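Local coordinates for protein glucose-resistance amylase regulator (Weissella paramesenteroides ATCC 33313, PDB 4RK6) that binds glucose between the two lobes of its sugar-binding core and probably regulates transcription as a DNA-binding repressor of the LacI family, at residues I103-N109 / E264-I270; Y120-H126 / V280-N284; R146-I150 / N162-Y166; D198-Q202 / G226-T230; P235-K241 / E273-S279. All coordinates share one frame. Residues are numbered along the deposited sequence.

Contact 1 of 5, residues I103-N109 / E264-I270; sequences ISAVTSN and EPQIIYI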
# COMPACT_ATOMS: atom_id res chain seq x y z
N ILE A 103 8.42 -8.85 -26.79
CA ILE A 103 8.61 -7.55 -26.17
C ILE A 103 9.80 -7.49 -25.22
O ILE A 103 10.26 -8.51 -24.75
CB ILE A 103 7.34 -7.11 -25.40
CG1 ILE A 103 7.09 -7.92 -24.14
CG2 ILE A 103 6.12 -7.10 -26.33
CD1 ILE A 103 5.91 -7.39 -23.35
N SER A 104 10.27 -6.29 -24.95
CA SER A 104 11.35 -6.11 -23.99
C SER A 104 10.82 -6.14 -22.56
O SER A 104 9.63 -5.95 -22.31
CB SER A 104 12.09 -4.79 -24.22
OG SER A 104 12.76 -4.81 -25.47
N ALA A 105 11.72 -6.39 -21.62
CA ALA A 105 11.33 -6.52 -20.22
C ALA A 105 12.40 -5.91 -19.36
O ALA A 105 13.57 -6.05 -19.67
CB ALA A 105 11.15 -7.97 -19.83
N VAL A 106 11.99 -5.31 -18.26
CA VAL A 106 12.94 -4.86 -17.25
C VAL A 106 12.54 -5.49 -15.92
O VAL A 106 11.36 -5.39 -15.51
CB VAL A 106 12.92 -3.32 -17.10
CG1 VAL A 106 13.99 -2.91 -16.09
CG2 VAL A 106 13.14 -2.65 -18.45
N THR A 107 13.50 -6.14 -15.28
CA THR A 107 13.21 -7.00 -14.13
C THR A 107 14.44 -7.23 -13.28
O THR A 107 15.59 -7.14 -13.75
CB THR A 107 12.61 -8.36 -14.62
OG1 THR A 107 12.24 -9.18 -13.50
CG2 THR A 107 13.62 -9.13 -15.47
N SER A 108 14.21 -7.54 -12.01
CA SER A 108 15.26 -8.16 -11.21
C SER A 108 15.47 -9.56 -11.78
O SER A 108 14.53 -10.17 -12.30
CB SER A 108 14.83 -8.25 -9.73
OG SER A 108 14.57 -6.95 -9.18
N ASN A 109 16.68 -10.08 -11.65
CA ASN A 109 16.97 -11.42 -12.09
C ASN A 109 16.48 -12.45 -11.08
O ASN A 109 17.05 -12.59 -10.00
CB ASN A 109 18.46 -11.61 -12.35
CG ASN A 109 18.79 -12.95 -13.00
OD1 ASN A 109 18.62 -14.02 -12.42
ND2 ASN A 109 19.31 -12.88 -14.22
N GLU A 264 15.94 -7.47 -31.76
CA GLU A 264 15.35 -6.21 -31.33
C GLU A 264 14.92 -6.20 -29.84
O GLU A 264 15.34 -5.32 -29.09
CB GLU A 264 14.17 -5.83 -32.25
CG GLU A 264 13.62 -4.43 -32.02
CD GLU A 264 14.67 -3.35 -32.19
OE1 GLU A 264 14.95 -2.62 -31.21
OE2 GLU A 264 15.24 -3.24 -33.29
N PRO A 265 14.09 -7.18 -29.40
CA PRO A 265 13.62 -7.16 -28.00
C PRO A 265 14.70 -7.58 -27.00
O PRO A 265 15.46 -8.50 -27.30
CB PRO A 265 12.46 -8.18 -28.00
CG PRO A 265 12.27 -8.61 -29.42
CD PRO A 265 13.59 -8.37 -30.10
N GLN A 266 14.77 -6.94 -25.83
CA GLN A 266 15.79 -7.31 -24.85
C GLN A 266 15.25 -7.50 -23.43
O GLN A 266 14.15 -7.12 -23.13
CB GLN A 266 16.94 -6.31 -24.86
CG GLN A 266 16.57 -4.84 -24.75
CD GLN A 266 17.79 -3.92 -24.76
OE1 GLN A 266 17.78 -2.86 -25.37
NE2 GLN A 266 18.85 -4.33 -24.06
N ILE A 267 16.04 -8.15 -22.58
CA ILE A 267 15.75 -8.24 -21.16
C ILE A 267 16.85 -7.48 -20.43
O ILE A 267 18.04 -7.78 -20.62
CB ILE A 267 15.73 -9.71 -20.67
CG1 ILE A 267 14.63 -10.49 -21.38
CG2 ILE A 267 15.49 -9.76 -19.17
CD1 ILE A 267 14.58 -11.96 -21.03
N ILE A 268 16.47 -6.50 -19.62
CA ILE A 268 17.44 -5.75 -18.82
C ILE A 268 17.22 -6.14 -17.36
O ILE A 268 16.10 -6.04 -16.86
CB ILE A 268 17.26 -4.25 -19.01
CG1 ILE A 268 17.56 -3.88 -20.48
CG2 ILE A 268 18.21 -3.49 -18.09
CD1 ILE A 268 17.06 -2.51 -20.86
N TYR A 269 18.28 -6.63 -16.72
CA TYR A 269 18.24 -7.05 -15.33
C TYR A 269 18.72 -5.91 -14.46
O TYR A 269 19.77 -5.31 -14.73
CB TYR A 269 19.07 -8.31 -15.10
CG TYR A 269 18.51 -9.54 -15.77
CD1 TYR A 269 17.28 -10.06 -15.40
CD2 TYR A 269 19.20 -10.16 -16.82
CE1 TYR A 269 16.75 -11.17 -16.02
CE2 TYR A 269 18.68 -11.28 -17.44
CZ TYR A 269 17.46 -11.77 -17.04
OH TYR A 269 16.93 -12.87 -17.66
N ILE A 270 17.93 -5.62 -13.43
CA ILE A 270 18.25 -4.59 -12.46
C ILE A 270 18.78 -5.29 -11.20
O ILE A 270 18.17 -6.24 -10.69
CB ILE A 270 17.00 -3.73 -12.17
CG1 ILE A 270 16.41 -3.17 -13.47
CG2 ILE A 270 17.32 -2.62 -11.15
CD1 ILE A 270 17.33 -2.26 -14.28
O HOH W 1 16.00 -4.64 -8.61
O HOH W 2 18.95 -8.75 -10.51

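Contact 2 of 5, residues Y120-H126 / V280-N284; sequences YLIDMGH and VLNLN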
# COMPACT_ATOMS: atom_id res chain seq x y z
N TYR A 120 22.80 -17.86 1.21
CA TYR A 120 22.91 -17.26 2.52
C TYR A 120 22.35 -18.16 3.60
O TYR A 120 22.98 -18.38 4.64
CB TYR A 120 22.18 -15.89 2.53
CG TYR A 120 22.11 -15.27 3.88
CD1 TYR A 120 23.27 -14.93 4.56
CD2 TYR A 120 20.90 -15.03 4.49
CE1 TYR A 120 23.23 -14.35 5.82
CE2 TYR A 120 20.84 -14.46 5.75
CZ TYR A 120 21.98 -14.12 6.41
OH TYR A 120 21.87 -13.55 7.66
N LEU A 121 21.15 -18.70 3.39
CA LEU A 121 20.55 -19.55 4.42
C LEU A 121 21.38 -20.81 4.69
O LEU A 121 21.54 -21.20 5.83
CB LEU A 121 19.12 -19.93 4.05
CG LEU A 121 18.10 -18.78 4.20
CD1 LEU A 121 16.73 -19.21 3.70
CD2 LEU A 121 18.01 -18.29 5.62
N ILE A 122 21.91 -21.41 3.63
CA ILE A 122 22.79 -22.59 3.78
C ILE A 122 24.10 -22.21 4.49
O ILE A 122 24.58 -22.94 5.35
CB ILE A 122 23.04 -23.26 2.41
CG1 ILE A 122 21.74 -23.93 1.94
CG2 ILE A 122 24.20 -24.27 2.47
CD1 ILE A 122 21.82 -24.39 0.50
N ASP A 123 24.68 -21.07 4.13
CA ASP A 123 25.86 -20.54 4.84
C ASP A 123 25.58 -20.32 6.34
O ASP A 123 26.47 -20.47 7.18
CB ASP A 123 26.32 -19.21 4.22
CG ASP A 123 27.08 -19.39 2.91
OD1 ASP A 123 27.37 -20.53 2.51
OD2 ASP A 123 27.39 -18.36 2.27
N MSE A 124 24.33 -19.98 6.68
CA MSE A 124 23.92 -19.76 8.06
C MSE A 124 23.51 -21.06 8.74
O MSE A 124 23.05 -21.03 9.88
CB MSE A 124 22.78 -18.75 8.10
CG MSE A 124 23.16 -17.34 7.67
SE MSE A 124 24.48 -16.49 8.85
CE MSE A 124 23.17 -15.84 10.19
N GLY A 125 23.65 -22.19 8.05
CA GLY A 125 23.50 -23.53 8.65
C GLY A 125 22.16 -24.20 8.47
O GLY A 125 21.89 -25.26 9.09
N HIS A 126 21.29 -23.61 7.65
CA HIS A 126 19.98 -24.17 7.36
C HIS A 126 20.09 -25.18 6.22
O HIS A 126 20.87 -24.99 5.29
CB HIS A 126 18.99 -23.07 7.01
CG HIS A 126 18.78 -22.11 8.13
ND1 HIS A 126 17.78 -22.28 9.06
CD2 HIS A 126 19.47 -21.01 8.51
CE1 HIS A 126 17.87 -21.33 9.98
NE2 HIS A 126 18.87 -20.53 9.65
N VAL A 280 17.04 -13.82 10.88
CA VAL A 280 17.75 -15.07 10.58
C VAL A 280 18.73 -15.45 11.68
O VAL A 280 19.52 -14.64 12.12
CB VAL A 280 18.51 -14.98 9.22
CG1 VAL A 280 19.22 -16.28 8.93
CG2 VAL A 280 17.52 -14.64 8.10
N LEU A 281 18.68 -16.72 12.07
CA LEU A 281 19.58 -17.28 13.08
C LEU A 281 20.62 -18.16 12.39
O LEU A 281 20.31 -18.90 11.46
CB LEU A 281 18.75 -18.13 14.05
CG LEU A 281 19.38 -18.48 15.40
CD1 LEU A 281 19.41 -17.25 16.30
CD2 LEU A 281 18.61 -19.62 16.07
N ASN A 282 21.87 -18.05 12.85
CA ASN A 282 22.92 -18.98 12.46
C ASN A 282 22.80 -20.25 13.32
O ASN A 282 22.89 -20.18 14.54
CB ASN A 282 24.29 -18.33 12.65
CG ASN A 282 25.43 -19.23 12.16
OD1 ASN A 282 25.77 -20.20 12.79
ND2 ASN A 282 26.00 -18.90 11.02
N LEU A 283 22.61 -21.39 12.66
CA LEU A 283 22.50 -22.68 13.37
C LEU A 283 23.82 -23.42 13.60
O LEU A 283 23.83 -24.45 14.28
CB LEU A 283 21.59 -23.61 12.61
CG LEU A 283 20.20 -23.11 12.26
CD1 LEU A 283 19.47 -24.24 11.56
CD2 LEU A 283 19.47 -22.62 13.50
N ASN A 284 24.92 -22.92 13.03
CA ASN A 284 26.24 -23.61 13.12
C ASN A 284 26.95 -23.49 14.48
O ASN A 284 26.82 -22.48 15.18
CB ASN A 284 27.17 -23.12 11.99
CG ASN A 284 26.73 -23.59 10.61
OD1 ASN A 284 26.27 -24.73 10.45
ND2 ASN A 284 26.85 -22.71 9.61
O HOH W 3 26.86 -23.94 6.61
O HOH W 4 23.59 -26.64 10.69

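Contact 3 of 5, residues R146-I150 / N162-Y166; sequences RTNFI and NIFLY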
# COMPACT_ATOMS: atom_id res chain seq x y z
N ARG A 146 9.02 -21.03 -7.31
CA ARG A 146 9.01 -22.45 -7.00
C ARG A 146 10.13 -23.19 -7.75
O ARG A 146 10.93 -23.93 -7.16
CB ARG A 146 7.65 -23.03 -7.40
CG ARG A 146 7.47 -24.52 -7.14
CD ARG A 146 6.32 -25.08 -7.96
NE ARG A 146 6.14 -26.51 -7.72
CZ ARG A 146 5.18 -27.06 -6.97
NH1 ARG A 146 4.25 -26.33 -6.37
NH2 ARG A 146 5.14 -28.38 -6.85
N THR A 147 10.16 -22.98 -9.07
CA THR A 147 11.16 -23.64 -9.90
C THR A 147 12.59 -23.22 -9.56
O THR A 147 13.47 -24.06 -9.42
CB THR A 147 10.81 -23.47 -11.38
OG1 THR A 147 9.64 -24.26 -11.62
CG2 THR A 147 11.94 -23.93 -12.26
N ASN A 148 12.82 -21.92 -9.36
CA ASN A 148 14.16 -21.46 -9.00
C ASN A 148 14.62 -21.92 -7.62
O ASN A 148 15.79 -22.21 -7.42
CB ASN A 148 14.25 -19.94 -9.12
CG ASN A 148 14.27 -19.47 -10.54
OD1 ASN A 148 14.68 -20.20 -11.47
ND2 ASN A 148 13.83 -18.26 -10.75
N PHE A 149 13.68 -21.99 -6.67
CA PHE A 149 13.97 -22.50 -5.33
C PHE A 149 14.43 -23.93 -5.42
O PHE A 149 15.45 -24.29 -4.86
CB PHE A 149 12.73 -22.37 -4.45
CG PHE A 149 12.87 -22.96 -3.08
CD1 PHE A 149 13.87 -22.53 -2.21
CD2 PHE A 149 12.00 -23.94 -2.64
CE1 PHE A 149 14.01 -23.06 -0.94
CE2 PHE A 149 12.11 -24.46 -1.35
CZ PHE A 149 13.13 -24.05 -0.51
N ILE A 150 13.67 -24.74 -6.14
CA ILE A 150 14.02 -26.13 -6.29
C ILE A 150 15.39 -26.30 -6.98
O ILE A 150 16.24 -27.07 -6.50
CB ILE A 150 12.89 -26.94 -6.96
CG1 ILE A 150 11.71 -27.00 -5.99
CG2 ILE A 150 13.38 -28.36 -7.26
CD1 ILE A 150 10.39 -27.31 -6.63
N ASN A 162 14.52 -32.08 1.83
CA ASN A 162 14.88 -30.79 2.45
C ASN A 162 14.04 -29.61 1.95
O ASN A 162 14.20 -28.49 2.44
CB ASN A 162 16.32 -30.47 2.12
CG ASN A 162 17.28 -31.55 2.54
OD1 ASN A 162 18.06 -32.06 1.72
ND2 ASN A 162 17.25 -31.90 3.81
N ILE A 163 13.20 -29.87 0.96
CA ILE A 163 12.51 -28.82 0.19
C ILE A 163 11.04 -28.83 0.56
O ILE A 163 10.37 -29.86 0.41
CB ILE A 163 12.68 -29.07 -1.33
CG1 ILE A 163 14.14 -28.85 -1.73
CG2 ILE A 163 11.74 -28.18 -2.13
CD1 ILE A 163 14.48 -29.34 -3.11
N PHE A 164 10.53 -27.70 1.06
CA PHE A 164 9.12 -27.59 1.45
C PHE A 164 8.46 -26.41 0.75
O PHE A 164 9.10 -25.42 0.51
CB PHE A 164 9.01 -27.44 2.97
CG PHE A 164 9.61 -28.57 3.74
CD1 PHE A 164 10.99 -28.62 3.94
CD2 PHE A 164 8.82 -29.60 4.21
CE1 PHE A 164 11.57 -29.68 4.64
CE2 PHE A 164 9.39 -30.66 4.90
CZ PHE A 164 10.75 -30.70 5.10
N LEU A 165 7.19 -26.56 0.41
CA LEU A 165 6.44 -25.55 -0.33
C LEU A 165 5.11 -25.28 0.34
O LEU A 165 4.47 -26.21 0.82
CB LEU A 165 6.15 -26.03 -1.75
CG LEU A 165 7.35 -26.39 -2.61
CD1 LEU A 165 6.90 -27.06 -3.90
CD2 LEU A 165 8.18 -25.15 -2.92
N TYR A 166 4.66 -24.04 0.33
CA TYR A 166 3.28 -23.74 0.71
C TYR A 166 2.77 -22.48 0.11
O TYR A 166 3.43 -21.45 0.20
CB TYR A 166 3.12 -23.60 2.23
CG TYR A 166 1.69 -23.37 2.67
CD1 TYR A 166 1.14 -22.09 2.69
CD2 TYR A 166 0.85 -24.45 3.00
CE1 TYR A 166 -0.16 -21.87 3.06
CE2 TYR A 166 -0.47 -24.24 3.39
CZ TYR A 166 -0.96 -22.94 3.41
OH TYR A 166 -2.25 -22.67 3.77

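Contact 4 of 5, residues D198-Q202 / G226-T230; sequences DMVGQ and GLQQT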
# COMPACT_ATOMS: atom_id res chain seq x y z
N ASP A 198 6.96 -9.54 1.05
CA ASP A 198 7.15 -9.06 2.42
C ASP A 198 5.98 -9.42 3.38
O ASP A 198 6.22 -9.82 4.53
CB ASP A 198 7.36 -7.55 2.47
CG ASP A 198 8.56 -7.10 1.64
OD1 ASP A 198 9.57 -7.84 1.51
OD2 ASP A 198 8.46 -5.97 1.12
N MSE A 199 4.74 -9.28 2.91
CA MSE A 199 3.55 -9.51 3.75
C MSE A 199 3.48 -10.97 4.15
O MSE A 199 3.02 -11.28 5.23
CB MSE A 199 2.26 -9.06 3.05
CG MSE A 199 2.01 -7.60 3.30
SE MSE A 199 1.48 -7.41 5.18
CE MSE A 199 0.82 -5.58 4.87
N VAL A 200 3.98 -11.88 3.31
CA VAL A 200 4.03 -13.29 3.67
C VAL A 200 4.91 -13.43 4.92
O VAL A 200 4.56 -14.15 5.86
CB VAL A 200 4.56 -14.17 2.52
CG1 VAL A 200 4.73 -15.62 2.96
CG2 VAL A 200 3.67 -14.05 1.30
N GLY A 201 6.05 -12.75 4.92
CA GLY A 201 6.95 -12.75 6.06
C GLY A 201 6.31 -12.19 7.33
O GLY A 201 6.49 -12.71 8.42
N GLN A 202 5.52 -11.13 7.17
CA GLN A 202 4.81 -10.57 8.31
C GLN A 202 3.79 -11.59 8.88
O GLN A 202 3.59 -11.68 10.11
CB GLN A 202 4.14 -9.28 7.90
CG GLN A 202 3.35 -8.62 9.00
CD GLN A 202 4.23 -8.03 10.07
OE1 GLN A 202 4.76 -6.92 9.91
NE2 GLN A 202 4.41 -8.77 11.16
N GLY A 226 11.55 -6.20 -0.11
CA GLY A 226 12.24 -5.24 0.73
C GLY A 226 11.56 -3.90 0.88
O GLY A 226 12.24 -2.89 1.08
N LEU A 227 10.24 -3.89 0.80
CA LEU A 227 9.45 -2.67 1.02
C LEU A 227 9.25 -2.37 2.52
O LEU A 227 9.83 -3.06 3.38
CB LEU A 227 8.15 -2.74 0.24
CG LEU A 227 8.34 -2.81 -1.29
CD1 LEU A 227 7.02 -3.19 -1.96
CD2 LEU A 227 8.88 -1.51 -1.84
N GLN A 228 8.46 -1.33 2.83
CA GLN A 228 8.35 -0.82 4.20
C GLN A 228 7.96 -1.84 5.26
O GLN A 228 8.43 -1.76 6.38
CB GLN A 228 7.35 0.35 4.24
CG GLN A 228 7.21 0.98 5.61
CD GLN A 228 6.15 2.05 5.67
OE1 GLN A 228 5.09 1.94 5.05
NE2 GLN A 228 6.41 3.10 6.45
N GLN A 229 7.12 -2.81 4.92
CA GLN A 229 6.75 -3.84 5.92
C GLN A 229 7.96 -4.52 6.56
O GLN A 229 7.91 -4.90 7.76
CB GLN A 229 5.79 -4.86 5.33
CG GLN A 229 4.91 -5.53 6.34
CD GLN A 229 3.86 -4.58 6.93
OE1 GLN A 229 3.33 -3.70 6.23
NE2 GLN A 229 3.56 -4.75 8.19
N THR A 230 9.05 -4.68 5.82
CA THR A 230 10.25 -5.32 6.37
C THR A 230 10.93 -4.51 7.47
O THR A 230 11.60 -5.07 8.32
CB THR A 230 11.29 -5.68 5.29
OG1 THR A 230 11.85 -4.49 4.71
CG2 THR A 230 10.67 -6.55 4.23
O HOH W 5 6.49 -4.17 2.35

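Contact 5 of 5, residues P235-K241 / E273-S279; sequences PKLTTVK and ELIQRDS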
# COMPACT_ATOMS: atom_id res chain seq x y z
N PRO A 235 10.57 -9.12 14.65
CA PRO A 235 11.86 -8.53 14.25
C PRO A 235 11.87 -7.98 12.84
O PRO A 235 11.11 -8.45 11.97
CB PRO A 235 12.80 -9.75 14.29
CG PRO A 235 11.91 -10.90 13.91
CD PRO A 235 10.61 -10.59 14.62
N LYS A 236 12.73 -6.99 12.59
CA LYS A 236 12.89 -6.47 11.23
C LYS A 236 13.31 -7.62 10.32
O LYS A 236 14.13 -8.46 10.70
CB LYS A 236 13.93 -5.34 11.20
CG LYS A 236 13.48 -4.04 11.88
CD LYS A 236 14.63 -3.04 11.97
CE LYS A 236 14.17 -1.67 12.46
NZ LYS A 236 13.59 -0.81 11.39
N LEU A 237 12.77 -7.62 9.11
CA LEU A 237 12.96 -8.74 8.19
C LEU A 237 14.16 -8.57 7.28
O LEU A 237 14.31 -7.57 6.59
CB LEU A 237 11.70 -8.95 7.35
CG LEU A 237 10.54 -9.58 8.09
CD1 LEU A 237 9.21 -9.22 7.43
CD2 LEU A 237 10.72 -11.11 8.18
N THR A 238 14.99 -9.60 7.30
CA THR A 238 16.03 -9.81 6.30
C THR A 238 15.32 -10.00 4.97
O THR A 238 14.27 -10.69 4.88
CB THR A 238 16.89 -11.00 6.70
OG1 THR A 238 17.57 -10.67 7.92
CG2 THR A 238 17.92 -11.35 5.63
N THR A 239 15.83 -9.35 3.92
CA THR A 239 15.07 -9.25 2.69
C THR A 239 15.99 -9.06 1.47
O THR A 239 17.08 -8.47 1.58
CB THR A 239 14.06 -8.08 2.79
OG1 THR A 239 13.15 -8.13 1.69
CG2 THR A 239 14.75 -6.70 2.83
N VAL A 240 15.56 -9.59 0.32
CA VAL A 240 16.13 -9.16 -0.97
C VAL A 240 15.37 -7.95 -1.44
O VAL A 240 14.18 -8.02 -1.81
CB VAL A 240 16.13 -10.27 -2.06
CG1 VAL A 240 16.52 -9.70 -3.43
CG2 VAL A 240 17.08 -11.38 -1.66
N LYS A 241 16.04 -6.82 -1.43
CA LYS A 241 15.43 -5.58 -1.84
C LYS A 241 15.52 -5.40 -3.35
O LYS A 241 16.62 -5.36 -3.90
CB LYS A 241 16.10 -4.39 -1.17
CG LYS A 241 15.30 -3.10 -1.37
CD LYS A 241 15.91 -1.96 -0.58
CE LYS A 241 14.89 -0.92 -0.16
NZ LYS A 241 14.31 -0.25 -1.34
N GLU A 273 19.92 -6.63 -3.82
CA GLU A 273 20.86 -6.81 -2.74
C GLU A 273 20.11 -7.42 -1.56
O GLU A 273 18.92 -7.14 -1.37
CB GLU A 273 21.42 -5.47 -2.33
CG GLU A 273 20.36 -4.44 -1.94
CD GLU A 273 20.89 -3.01 -1.93
OE1 GLU A 273 21.97 -2.76 -2.53
OE2 GLU A 273 20.23 -2.14 -1.30
N LEU A 274 20.83 -8.22 -0.81
CA LEU A 274 20.27 -8.93 0.32
C LEU A 274 20.61 -8.10 1.54
O LEU A 274 21.78 -7.87 1.85
CB LEU A 274 20.85 -10.34 0.37
CG LEU A 274 20.11 -11.29 1.30
CD1 LEU A 274 20.43 -12.74 0.96
CD2 LEU A 274 20.44 -11.01 2.76
N ILE A 275 19.58 -7.56 2.19
CA ILE A 275 19.74 -6.75 3.36
C ILE A 275 19.50 -7.57 4.60
O ILE A 275 18.39 -8.07 4.85
CB ILE A 275 18.78 -5.55 3.35
CG1 ILE A 275 19.00 -4.72 2.09
CG2 ILE A 275 18.99 -4.72 4.60
CD1 ILE A 275 18.07 -3.55 1.97
N GLN A 276 20.55 -7.70 5.39
CA GLN A 276 20.51 -8.52 6.58
C GLN A 276 20.00 -7.68 7.71
O GLN A 276 20.55 -6.62 7.98
CB GLN A 276 21.93 -9.02 6.85
CG GLN A 276 22.11 -9.89 8.04
CD GLN A 276 23.55 -9.87 8.39
OE1 GLN A 276 24.39 -10.24 7.57
NE2 GLN A 276 23.87 -9.38 9.58
N ARG A 277 18.92 -8.15 8.33
CA ARG A 277 18.33 -7.48 9.49
C ARG A 277 18.27 -8.48 10.65
O ARG A 277 19.30 -9.00 11.02
CB ARG A 277 16.98 -6.86 9.13
CG ARG A 277 17.09 -5.86 7.99
CD ARG A 277 16.00 -4.82 8.07
NE ARG A 277 16.11 -3.78 7.05
CZ ARG A 277 15.33 -3.70 5.98
NH1 ARG A 277 14.42 -4.62 5.74
NH2 ARG A 277 15.48 -2.68 5.15
N ASP A 278 17.10 -8.76 11.21
CA ASP A 278 17.00 -9.45 12.50
C ASP A 278 16.22 -10.77 12.50
O ASP A 278 15.95 -11.33 13.55
CB ASP A 278 16.39 -8.48 13.54
CG ASP A 278 17.27 -7.27 13.78
OD1 ASP A 278 18.50 -7.43 13.84
OD2 ASP A 278 16.74 -6.16 13.90
N SER A 279 15.93 -11.30 11.32
CA SER A 279 15.04 -12.45 11.22
C SER A 279 15.70 -13.76 10.83
O SER A 279 15.00 -14.71 10.49
CB SER A 279 13.87 -12.14 10.26
OG SER A 279 14.32 -11.97 8.94
O HOH W 6 14.29 -5.97 14.82

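Contact 1 of 5, residues I103-N109 / E264-I270
Two parallel strands, 104-108 and 267-270, run side by side at the edge of one lobe of the periplasmic-binding-protein-like fold, their axes 4.5 Å apart and inclined by 25°. The backbone of Ile103 passes Pro265 while its side chain turns away to pack on helix 79-87. Ser104 starts the ladder with its hydroxyl: Gln266 N donates to Ser104 OG at 3.0 Å. Ala105 then bonds in both directions, its N to Gln266 O (3.0 Å) and its O from Ile268 N (2.9 Å). Val106 shares a sheet face with Ile268 and Ile270, which pack on helix 244-257, and Val106 CG1 meets Ile270 CG1 at 3.6 Å. Thr107 repeats the pair of hydrogen bonds, its N to Ile268 O (3.0 Å) and its O from Ile270 N (2.8 Å). Ser108 OG turns to Gln242, a glucose-pocket residue. Asn109 N-caps helix 110-123 through Glu112 N, while its ND2 lies over one face of the Tyr269 ring, 3.6 Å from CZ.

Contact 2 of 5, residues Y120-H126 / V280-N284
A Schellman motif ends helix 110-123 at Gly125, and the C-terminal tail of the modelled chain, 280-284, packs along that helix end. Two backbone bonds back into the last turn define the motif: His126 N donates to Leu121 O at 3.0 Å and Gly125 N to Ile122 O at 3.0 Å. Gly125 has a phi of 98°, and a CB there would collide with Asn284 OD1 as well as with the preceding carbonyl. The carbonyl of selenomethionine Met124 reaches the tail instead, accepting from Leu283 N at 2.8 Å, with Asn282 CA also close to Met124 O at 3.3 Å. The His126 ring is satisfied at both nitrogens: NE2 donates to Leu281 O at 2.8 Å, and ND1 is bonded to Thr191 OG1. Leu281 N in turn pairs with Ser220 OG, tying the tail to strand 220-223. Farther on, Asn282 OD1 accepts from Asn284 N at 2.9 Å, an Asx turn, while one water links Ile122 O (2.8 Å) to Asn284 ND2 (3.2 Å). Apolar contacts fill the other end, where Val280 CG1 approaches Tyr120 CE2 at 4.0 Å, Leu121 CD2 at 4.1 Å and Met124 CE at 4.2 Å. Leu283 makes a CH-pi contact with the histidine, its CD1 3.9 Å from the centroid of the His126 ring and over its face.

Contact 3 of 5, residues R146-I150 / N162-Y166
This is helix-on-strand packing inside a beta-alpha-beta unit, built from strand 129-132, helix 144-155 and strand 163-166, with no hydrogen bond between the two segments. Strand 163-166 is the outermost strand of the sheet on this side of the chain, as counted within one subunit, and its backbone pairs with 129-132. The helix segment lies over it at an axis distance of 10.1 Å and runs nearly antiparallel to it, at 166°, as expected when a helix leads back to the start of the next parallel strand. Strand alternation supplies the surface: Ile163 and Leu165 point toward the helix, whereas Phe164 points away, toward Tyr183 and Pro189. From the helix, Phe149 aims at the strand and fits between these two residues, with CE2 3.8 Å from Ile163 CG2 and CD2 4.0 Å from Leu165 CD2, the latter at the ring edge. Its ring is buried, also touching Ile129 and Leu131 of strand 129-132 and Met114 of helix 110-123. One turn of chain joins Arg146 to Ile150, and both leave the helix sideways, but their ends come close to the strand: Ile150 CG1 packs 4.0 Å from Ile163 CG2. Arg146 has its NH1 bonded to Thr135 O, which leaves a guanidinium face to rest on leucine, with Arg146 CZ 3.5 Å from Leu165 CD1.

Contact 4 of 5, residues D198-Q202 / G226-T230
The carboxylate of Asp198 dominates this contact. Placed in the first turn of helix 198-210, it accepts two successive backbone amides: Gly226 N donates to Asp198 OD1 at 3.0 Å and Leu227 N to Asp198 OD2 at 2.8 Å, which fixes the turn that follows the glucose-pocket residue Asp225. OD1 also bonds Thr223 OG1. A water extends the network, donating to Asp198 OD2 (2.9 Å) and accepting from Gln229 N (3.0 Å). One helical turn on from Asp198, Gln202 OE1 takes a hydrogen bond from Gln229 NE2 at 3.0 Å, and that same NE2 bonds Gln229 OE1 of the second subunit. Packing is modest around these bonds: Thr230 CG2 lies 3.2 Å from Asp198 OD1, Asp198 CB sits 4.2 Å from Gln229 CB, and the CE of selenomethionine Met199 comes within 3.4 Å of Gln229 OE1. Across the dimer interface, Met199 packs on Gln228 of the second subunit, and Gln202 and Gln229 pack on its Ile232. The contact therefore joins the start of helix 198-210 to the loop that leads from strand 220-223 into helix 229-232, with strand 238-241 alongside Asp198 and Thr230 through Thr239.

Contact 5 of 5, residues P235-K241 / E273-S279
In the second lobe of the periplasmic-binding-protein-like fold, strand 273-275 pairs antiparallel with 238-241, the one reversed neighbour in an otherwise parallel sheet order. At the start of the second segment, Glu273 O receives Lys241 N at 2.9 Å. Leu274 follows in a non-hydrogen-bonded pair with Val240, its CG 4.2 Å from Val240 CG2. Ile275 closes a hydrogen-bonded pair with Thr239: Thr239 N donates to Ile275 O at 3.0 Å, and Ile275 N to Thr239 O at 2.7 Å. Beyond Gln276 the regular ladder stops and side chains take over: Arg277 N donates to Thr238 OG1 at 2.9 Å, and its guanidinium NH1 reaches back to Leu237 O at 3.1 Å while also bonding Thr230 OG1. Asp278 N returns to a backbone acceptor, Lys236 O at 3.0 Å, and a water joins Asp278 OD2 (2.6 Å) to Lys236 N (2.9 Å). Ser279, whose OG also bonds Ile221 O, takes Thr238 N onto that same OG at 3.0 Å.

How the contacts relate
From the N terminus, strand 104-108 opens contact 1 and runs straight into helix 110-123, whose end opens contact 2. Contact 3 is the first to close, within a local beta-alpha-beta unit; contact 4 then closes in series, and contact 5 opens soon after it. Strand 267-275 completes contact 1 and then contact 5, so these two cross; the tail finally closes contact 2, which crosses contact 1 and encloses contacts 3, 4 and 5. Contacts 3 and 4 also fall within the span of contact 1. Contact 1 lies in one lobe and contacts 2 to 5 in the other, with strand 267-275 running between them. Contact 5 touches contact 4 through Thr230 and contact 2 through Tyr120 and Val280.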